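Local structure of glutathione S-transferase (Gordonia bronchialis, 4PTS) at residues B[22-27]-B[185-190]. The protein probably acts as a glutathione transferase, using glutathione as a cosubstrate, in the manner of omega-like members of the family. Numbering follows the deposited sequence.
Sequences FVRDTK and GVYRCG
Arg24 brings its guanidinium over one face of the Tyr187 ring in a cation-pi contact, CZ lying 4.9 Å from the ring centroid and 17° off the ring normal. NH2 leads: it stands 3.5 Å from Tyr187 CG, displaced toward the CB end of the ring, and the two planes are turned 75° apart, so an edge of the guanidinium rather than its flat side meets the tyrosine. Phe22 lies alongside Tyr187, both side chains pointing the same way, with Phe22 CE2 3.8 Å from Tyr187 CB. Chi1 of Phe22 sets CG anti to the backbone N and so carries the ring toward the helix, where Phe22 CD2 passes 3.8 Å from Tyr187 O. The same CE2 sits under a face of the Arg24 guanidinium, toward its rim, so the phenylalanine borders both partners of the cation-pi pair. In this glutathione transferase fold the contact ties the loop 22-27, ahead of the first strand of the thioredoxin-like domain, to helix 185-190 of the all-helical C-terminal domain. Tyr187 is a predicted proton donor/acceptor of the active site; its OH is hydrogen-bonded to Tyr288 OH. Phe249 packs edge-to-face with its ring. On the helix, Arg188 bends at chi3 and gives a weak hydrogen bond from NH1 to Phe22 O (2.7 Å, N-H...O angle 124°), the oxygen approaching the guanidinium edge-on. Arg188 NH2 also forms a long, weak ion pair with Glu21 OE2. An alanine here would probably leave Phe22 O without this donor and Glu21 without its distant positive partner.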
ATOM      1  N   PHE B  22     -11.376  15.815  -5.107  1.00 27.28           N
ATOM      2  CA  PHE B  22     -10.258  16.724  -5.142  1.00 27.14           C
ATOM      3  C   PHE B  22     -10.234  17.462  -6.470  1.00 29.01           C
ATOM      4  O   PHE B  22     -10.104  16.844  -7.544  1.00 28.85           O
ATOM      5  CB  PHE B  22      -8.944  15.990  -4.977  1.00 26.18           C
ATOM      6  CG  PHE B  22      -7.762  16.849  -5.254  1.00 25.33           C
ATOM      7  CD1 PHE B  22      -7.584  18.042  -4.554  1.00 25.47           C
ATOM      8  CD2 PHE B  22      -6.844  16.497  -6.222  1.00 24.58           C
ATOM      9  CE1 PHE B  22      -6.504  18.864  -4.813  1.00 25.06           C
ATOM     10  CE2 PHE B  22      -5.756  17.316  -6.480  1.00 24.66           C
ATOM     11  CZ  PHE B  22      -5.587  18.501  -5.776  1.00 24.65           C
ATOM     12  N   VAL B  23     -10.346  18.782  -6.394  1.00 29.45           N
ATOM     13  CA  VAL B  23     -10.284  19.618  -7.578  1.00 30.41           C
ATOM     14  C   VAL B  23      -9.134  20.609  -7.398  1.00 32.54           C
ATOM     15  O   VAL B  23      -9.102  21.389  -6.444  1.00 33.63           O
ATOM     16  CB  VAL B  23     -11.629  20.337  -7.796  1.00 29.92           C
ATOM     17  CG1 VAL B  23     -11.695  20.934  -9.182  1.00 29.76           C
ATOM     18  CG2 VAL B  23     -12.786  19.364  -7.619  1.00 29.64           C
ATOM     19  N   ARG B  24      -8.177  20.560  -8.308  1.00 34.63           N
ATOM     20  CA  ARG B  24      -6.965  21.354  -8.171  1.00 38.03           C
ATOM     21  C   ARG B  24      -7.138  22.822  -8.601  1.00 42.91           C
ATOM     22  O   ARG B  24      -7.788  23.103  -9.608  1.00 39.59           O
ATOM     23  CB  ARG B  24      -5.878  20.702  -9.006  1.00 37.05           C
ATOM     24  CG  ARG B  24      -4.493  21.266  -8.787  1.00 36.91           C
ATOM     25  CD  ARG B  24      -3.503  20.606  -9.728  1.00 35.97           C
ATOM     26  NE  ARG B  24      -3.277  19.184  -9.430  1.00 34.26           N
ATOM     27  CZ  ARG B  24      -2.438  18.723  -8.504  1.00 31.94           C
ATOM     28  NH1 ARG B  24      -1.767  19.542  -7.726  1.00 30.15           N
ATOM     29  NH2 ARG B  24      -2.287  17.421  -8.343  1.00 32.63           N
ATOM     30  N   ASP B  25      -6.529  23.739  -7.838  1.00 51.05           N
ATOM     31  CA  ASP B  25      -6.547  25.187  -8.134  1.00 57.61           C
ATOM     32  C   ASP B  25      -5.367  25.586  -9.047  1.00 62.47           C
ATOM     33  O   ASP B  25      -4.250  25.799  -8.573  1.00 62.51           O
ATOM     34  CB  ASP B  25      -6.530  26.007  -6.831  1.00 53.62           C
ATOM     35  N   THR B  26      -5.649  25.703 -10.349  1.00 69.84           N
ATOM     36  CA  THR B  26      -4.645  25.956 -11.412  1.00 73.56           C
ATOM     37  C   THR B  26      -4.249  27.452 -11.656  1.00 71.57           C
ATOM     38  O   THR B  26      -3.996  27.852 -12.807  1.00 67.88           O
ATOM     39  CB  THR B  26      -5.117  25.327 -12.770  1.00 76.39           C
ATOM     40  OG1 THR B  26      -4.027  25.296 -13.699  1.00 73.81           O
ATOM     41  CG2 THR B  26      -6.313  26.108 -13.420  1.00 75.24           C
ATOM     42  N   LYS B  27      -4.174  28.267 -10.600  1.00 65.07           N
ATOM     43  CA  LYS B  27      -3.780  29.675 -10.775  1.00 60.38           C
ATOM     44  C   LYS B  27      -2.246  29.801 -10.876  1.00 54.39           C
ATOM     45  O   LYS B  27      -1.573  29.954  -9.851  1.00 53.24           O
ATOM     46  CB  LYS B  27      -4.328  30.544  -9.624  1.00 57.77           C
ATOM     47  N   GLY B 185      -4.786  11.677 -11.668  1.00 20.17           N
ATOM     48  CA  GLY B 185      -5.617  10.580 -11.206  1.00 19.98           C
ATOM     49  C   GLY B 185      -5.249  10.123  -9.818  1.00 19.15           C
ATOM     50  O   GLY B 185      -6.115   9.919  -8.973  1.00 19.21           O
ATOM     51  N   VAL B 186      -3.958   9.993  -9.566  1.00 18.42           N
ATOM     52  CA  VAL B 186      -3.534   9.528  -8.271  1.00 18.22           C
ATOM     53  C   VAL B 186      -3.907  10.510  -7.184  1.00 18.13           C
ATOM     54  O   VAL B 186      -4.324  10.092  -6.108  1.00 18.05           O
ATOM     55  CB  VAL B 186      -2.043   9.188  -8.218  1.00 18.10           C
ATOM     56  CG1 VAL B 186      -1.731   8.087  -9.223  1.00 18.01           C
ATOM     57  CG2 VAL B 186      -1.184  10.416  -8.440  1.00 18.33           C
ATOM     58  N   TYR B 187      -3.754  11.802  -7.453  1.00 18.13           N
ATOM     59  CA  TYR B 187      -4.141  12.825  -6.482  1.00 18.64           C
ATOM     60  C   TYR B 187      -5.649  12.808  -6.202  1.00 18.88           C
ATOM     61  O   TYR B 187      -6.099  12.948  -5.065  1.00 18.78           O
ATOM     62  CB  TYR B 187      -3.684  14.182  -6.962  1.00 18.82           C
ATOM     63  CG  TYR B 187      -2.218  14.390  -6.686  1.00 19.78           C
ATOM     64  CD1 TYR B 187      -1.235  14.003  -7.599  1.00 20.36           C
ATOM     65  CD2 TYR B 187      -1.807  14.941  -5.497  1.00 20.64           C
ATOM     66  CE1 TYR B 187       0.131  14.185  -7.338  1.00 20.76           C
ATOM     67  CE2 TYR B 187      -0.455  15.143  -5.218  1.00 21.81           C
ATOM     68  CZ  TYR B 187       0.522  14.771  -6.140  1.00 21.61           C
ATOM     69  OH  TYR B 187       1.847  15.000  -5.808  1.00 21.12           O
ATOM     70  N   ARG B 188      -6.412  12.558  -7.250  1.00 18.92           N
ATOM     71  CA  ARG B 188      -7.845  12.546  -7.179  1.00 18.65           C
ATOM     72  C   ARG B 188      -8.367  11.387  -6.337  1.00 18.05           C
ATOM     73  O   ARG B 188      -9.395  11.525  -5.695  1.00 18.51           O
ATOM     74  CB  ARG B 188      -8.402  12.515  -8.602  1.00 19.51           C
ATOM     75  CG  ARG B 188      -9.517  13.506  -8.810  1.00 21.25           C
ATOM     76  CD  ARG B 188      -9.896  13.692 -10.278  1.00 22.00           C
ATOM     77  NE  ARG B 188     -11.356  13.619 -10.411  1.00 23.44           N
ATOM     78  CZ  ARG B 188     -12.224  14.502  -9.898  1.00 23.94           C
ATOM     79  NH1 ARG B 188     -11.817  15.565  -9.174  1.00 23.68           N
ATOM     80  NH2 ARG B 188     -13.520  14.301 -10.097  1.00 23.58           N
ATOM     81  N   CYS B 189      -7.631  10.275  -6.300  1.00 18.21           N
ATOM     82  CA  CYS B 189      -7.849   9.169  -5.341  1.00 18.08           C
ATOM     83  C   CYS B 189      -7.461   9.528  -3.913  1.00 18.47           C
ATOM     84  O   CYS B 189      -8.267   9.470  -3.012  1.00 19.53           O
ATOM     85  CB  CYS B 189      -6.957   7.979  -5.668  1.00 18.05           C
ATOM     86  SG  CYS B 189      -7.342   7.041  -7.149  1.00 18.48           S
ATOM     87  N   GLY B 190      -6.193   9.856  -3.700  1.00 18.96           N
ATOM     88  CA  GLY B 190      -5.675  10.117  -2.369  1.00 19.16           C
ATOM     89  C   GLY B 190      -6.363  11.271  -1.686  1.00 19.96           C
ATOM     90  O   GLY B 190      -6.616  11.230  -0.488  1.00 20.28           O
TER